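Local coordinates for protein hydrolase (Thermus thermophilus, PDB 1UFO) that probably acts as a hydrolase of the alpha/beta hydrolase fold, its natural substrate not established, at residues 30-41 with 54-64. Numbering follows the deposited sequence.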
# COMPACT_ATOMS: atom_id res chain seq x y z
N LEU A 30 -16.52 -10.33 0.88
CA LEU A 30 -17.81 -9.91 0.33
C LEU A 30 -17.59 -9.46 -1.09
O LEU A 30 -16.88 -8.49 -1.36
CB LEU A 30 -18.42 -8.74 1.12
CG LEU A 30 -18.46 -9.06 2.63
CD1 LEU A 30 -19.04 -7.80 3.37
CD2 LEU A 30 -19.37 -10.30 2.98
N HIS A 31 -18.17 -10.24 -2.02
CA HIS A 31 -17.97 -10.02 -3.43
C HIS A 31 -18.72 -8.78 -3.92
O HIS A 31 -19.51 -8.18 -3.18
CB HIS A 31 -18.40 -11.33 -4.18
CG HIS A 31 -19.88 -11.58 -4.18
ND1 HIS A 31 -20.77 -10.82 -4.92
CD2 HIS A 31 -20.63 -12.51 -3.51
CE1 HIS A 31 -22.00 -11.31 -4.75
NE2 HIS A 31 -21.93 -12.35 -3.91
N GLY A 32 -18.54 -8.47 -5.23
CA GLY A 32 -19.20 -7.29 -5.77
C GLY A 32 -20.39 -7.60 -6.65
O GLY A 32 -20.75 -8.77 -6.78
N LEU A 33 -20.97 -6.56 -7.25
CA LEU A 33 -22.15 -6.75 -8.09
C LEU A 33 -21.78 -7.63 -9.24
O LEU A 33 -20.68 -7.52 -9.84
CB LEU A 33 -22.64 -5.36 -8.55
CG LEU A 33 -24.00 -5.37 -9.14
CD1 LEU A 33 -25.04 -5.80 -8.10
CD2 LEU A 33 -24.30 -3.93 -9.58
N GLN A 34 -22.73 -8.53 -9.54
CA GLN A 34 -22.60 -9.58 -10.55
C GLN A 34 -21.52 -10.64 -10.25
O GLN A 34 -21.21 -11.47 -11.10
CB GLN A 34 -22.34 -8.98 -11.93
CG GLN A 34 -23.16 -7.72 -12.25
CD GLN A 34 -24.68 -7.90 -12.32
OE1 GLN A 34 -25.41 -6.88 -12.35
NE2 GLN A 34 -25.19 -9.16 -12.36
N GLY A 35 -20.95 -10.61 -9.03
CA GLY A 35 -19.93 -11.58 -8.69
C GLY A 35 -20.49 -12.73 -7.90
O GLY A 35 -21.71 -13.00 -7.95
N SER A 36 -19.59 -13.43 -7.16
CA SER A 36 -20.04 -14.60 -6.41
C SER A 36 -18.99 -14.93 -5.35
O SER A 36 -17.86 -14.36 -5.39
CB SER A 36 -20.10 -15.82 -7.36
OG SER A 36 -18.79 -16.09 -7.87
N LYS A 37 -19.32 -15.83 -4.42
CA LYS A 37 -18.40 -16.23 -3.37
C LYS A 37 -17.15 -16.88 -3.96
O LYS A 37 -16.06 -16.66 -3.49
CB LYS A 37 -19.11 -17.14 -2.34
CG LYS A 37 -19.61 -18.43 -2.92
CD LYS A 37 -20.61 -19.06 -1.93
CE LYS A 37 -21.10 -20.44 -2.37
NZ LYS A 37 -21.76 -20.47 -3.77
N GLU A 38 -17.29 -17.65 -5.05
CA GLU A 38 -16.07 -18.27 -5.57
C GLU A 38 -15.15 -17.25 -6.23
O GLU A 38 -13.95 -17.39 -6.10
CB GLU A 38 -16.41 -19.32 -6.65
CG GLU A 38 -17.28 -20.47 -6.13
CD GLU A 38 -18.80 -20.16 -5.95
OE1 GLU A 38 -19.46 -20.99 -5.27
OE2 GLU A 38 -19.30 -19.14 -6.46
N HIS A 39 -15.76 -16.28 -6.89
CA HIS A 39 -14.94 -15.27 -7.58
C HIS A 39 -14.11 -14.45 -6.58
O HIS A 39 -12.91 -14.29 -6.77
CB HIS A 39 -15.86 -14.31 -8.36
CG HIS A 39 -15.10 -13.35 -9.20
ND1 HIS A 39 -15.35 -12.00 -9.19
CD2 HIS A 39 -14.08 -13.55 -10.08
CE1 HIS A 39 -14.52 -11.40 -10.04
NE2 HIS A 39 -13.73 -12.32 -10.60
N ILE A 40 -14.74 -13.96 -5.51
CA ILE A 40 -13.94 -13.10 -4.59
C ILE A 40 -12.83 -13.93 -3.88
O ILE A 40 -11.70 -13.44 -3.76
CB ILE A 40 -14.89 -12.35 -3.59
CG1 ILE A 40 -14.07 -11.38 -2.73
CG2 ILE A 40 -15.57 -13.32 -2.64
CD1 ILE A 40 -13.54 -10.27 -3.55
N LEU A 41 -13.06 -15.20 -3.52
CA LEU A 41 -11.98 -15.95 -2.86
C LEU A 41 -10.82 -16.23 -3.86
O LEU A 41 -9.66 -16.21 -3.47
CB LEU A 41 -12.49 -17.25 -2.27
CG LEU A 41 -13.46 -16.97 -1.09
CD1 LEU A 41 -13.65 -18.33 -0.39
CD2 LEU A 41 -12.95 -15.92 -0.10
N LEU A 54 -10.40 -18.31 4.99
CA LEU A 54 -11.28 -17.44 4.18
C LEU A 54 -12.68 -17.96 4.15
O LEU A 54 -12.92 -19.16 3.94
CB LEU A 54 -10.83 -17.40 2.75
CG LEU A 54 -9.32 -17.20 2.56
CD1 LEU A 54 -9.02 -17.24 1.00
CD2 LEU A 54 -8.85 -15.89 3.19
N LEU A 55 -13.62 -17.04 4.30
CA LEU A 55 -15.06 -17.34 4.21
C LEU A 55 -15.72 -16.38 3.21
O LEU A 55 -15.40 -15.23 3.23
CB LEU A 55 -15.74 -17.04 5.55
CG LEU A 55 -15.18 -17.84 6.73
CD1 LEU A 55 -15.92 -17.41 8.05
CD2 LEU A 55 -15.49 -19.32 6.57
N ALA A 56 -16.64 -16.88 2.39
CA ALA A 56 -17.39 -16.00 1.47
C ALA A 56 -18.74 -16.63 1.22
O ALA A 56 -18.85 -17.87 1.17
CB ALA A 56 -16.62 -15.87 0.16
N PHE A 57 -19.77 -15.82 1.10
CA PHE A 57 -21.06 -16.38 0.75
C PHE A 57 -21.66 -15.50 -0.32
O PHE A 57 -21.21 -14.35 -0.54
CB PHE A 57 -21.97 -16.50 1.96
CG PHE A 57 -22.34 -15.17 2.63
CD1 PHE A 57 -23.57 -14.54 2.31
CD2 PHE A 57 -21.46 -14.54 3.53
CE1 PHE A 57 -23.91 -13.29 2.92
CE2 PHE A 57 -21.79 -13.30 4.15
CZ PHE A 57 -23.03 -12.69 3.83
N ASP A 58 -22.66 -16.04 -1.05
CA ASP A 58 -23.28 -15.27 -2.11
C ASP A 58 -24.25 -14.22 -1.58
O ASP A 58 -25.03 -14.48 -0.67
CB ASP A 58 -24.07 -16.21 -3.05
CG ASP A 58 -23.19 -17.09 -3.88
OD1 ASP A 58 -23.57 -18.28 -4.12
OD2 ASP A 58 -22.12 -16.62 -4.31
N ALA A 59 -24.22 -13.04 -2.19
CA ALA A 59 -25.15 -11.98 -1.79
C ALA A 59 -26.54 -12.29 -2.33
O ALA A 59 -26.69 -13.11 -3.22
CB ALA A 59 -24.65 -10.64 -2.40
N PRO A 60 -27.52 -11.63 -1.79
CA PRO A 60 -28.88 -11.88 -2.33
C PRO A 60 -28.85 -11.65 -3.82
O PRO A 60 -28.17 -10.74 -4.35
CB PRO A 60 -29.72 -10.83 -1.63
CG PRO A 60 -29.05 -10.60 -0.34
CD PRO A 60 -27.53 -10.68 -0.67
N ARG A 61 -29.58 -12.49 -4.56
CA ARG A 61 -29.69 -12.44 -6.00
C ARG A 61 -28.45 -12.81 -6.83
O ARG A 61 -28.45 -12.70 -8.06
CB ARG A 61 -30.14 -11.04 -6.47
CG ARG A 61 -31.45 -10.65 -5.96
CD ARG A 61 -31.89 -9.30 -6.53
NE ARG A 61 -32.09 -9.27 -7.98
CZ ARG A 61 -32.68 -8.23 -8.56
NH1 ARG A 61 -33.06 -7.22 -7.78
NH2 ARG A 61 -32.92 -8.20 -9.88
N HIS A 62 -27.39 -13.30 -6.19
CA HIS A 62 -26.18 -13.63 -6.84
C HIS A 62 -25.77 -15.11 -6.63
O HIS A 62 -26.25 -15.77 -5.70
CB HIS A 62 -25.04 -12.77 -6.22
CG HIS A 62 -25.09 -11.34 -6.63
ND1 HIS A 62 -26.05 -10.46 -6.19
CD2 HIS A 62 -24.30 -10.65 -7.51
CE1 HIS A 62 -25.85 -9.28 -6.78
NE2 HIS A 62 -24.80 -9.38 -7.58
N GLY A 63 -24.92 -15.58 -7.52
CA GLY A 63 -24.35 -16.89 -7.39
C GLY A 63 -25.38 -18.01 -7.43
O GLY A 63 -26.16 -18.16 -8.42
N GLU A 64 -25.44 -18.76 -6.35
CA GLU A 64 -26.39 -19.88 -6.28
C GLU A 64 -27.75 -19.47 -5.84
O GLU A 64 -28.70 -20.29 -5.90
CB GLU A 64 -25.88 -21.01 -5.37
CG GLU A 64 -24.55 -21.54 -5.86
CD GLU A 64 -24.03 -22.79 -5.14
OE1 GLU A 64 -23.24 -22.66 -4.17
OE2 GLU A 64 -24.40 -23.92 -5.61
O HOH W 1 -18.76 -12.93 -0.92
O HOH W 2 -23.69 -13.86 -9.50
O HOH W 3 -21.98 -19.08 -6.59
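In the beta-alpha-beta unit made by strand 25-30, helix 37-42 and strand 52-56 of this alpha/beta hydrolase fold, the loop after strand 25-30 and the start of the helix meet the loop after strand 52-56, chiefly through H31, K37, D58 and H62. Both imidazoles are wired as acceptors at NE2. A59 N donates to H31 NE2 over 2.9 Å, tilted 24° from the ring plane, while ND1 of H31 donates to G32 O within that plane, which fixes the ring's rotation. H62 repeats the scheme: Q34 N, lying in the ring plane, reaches H62 NE2 at 3.0 Å, and H62 ND1 donates to P60 O. CE1 of H31 comes 3.6 Å from H62 CG, the two rings oblique to each other. D58 receives the first turn of the helix, since K37 N donates to D58 OD2 (2.9 Å, nearly straight) almost along the C-O bond. The lysine side chain then runs beside the same carboxylate and bends at its last torsion (chi4 -56°), bringing K37 NZ 2.9 Å from D58 OD1, above the carboxylate plane; E64 N reaches that oxygen from the opposite face. K37 NZ also bridges E64 OE1 at 2.7 Å on its anti side, and meets E38 OE1 on the syn side. With an alanine in place of K37, E38 and D58 would probably lose the cation between them, leaving their like charges less screened, while E64 would still have its salt bridge to R7. Deeper in, A56 CB packs 3.6 Å from L41 CG, and the short helix and strand segments run roughly antiparallel, at 147°, with axes 8.4 Å apart. Beyond the pair, L16 of strand 13-20 lies against K37 and L41, and F88 of helix 77-103 meets the rings of H31 and F57.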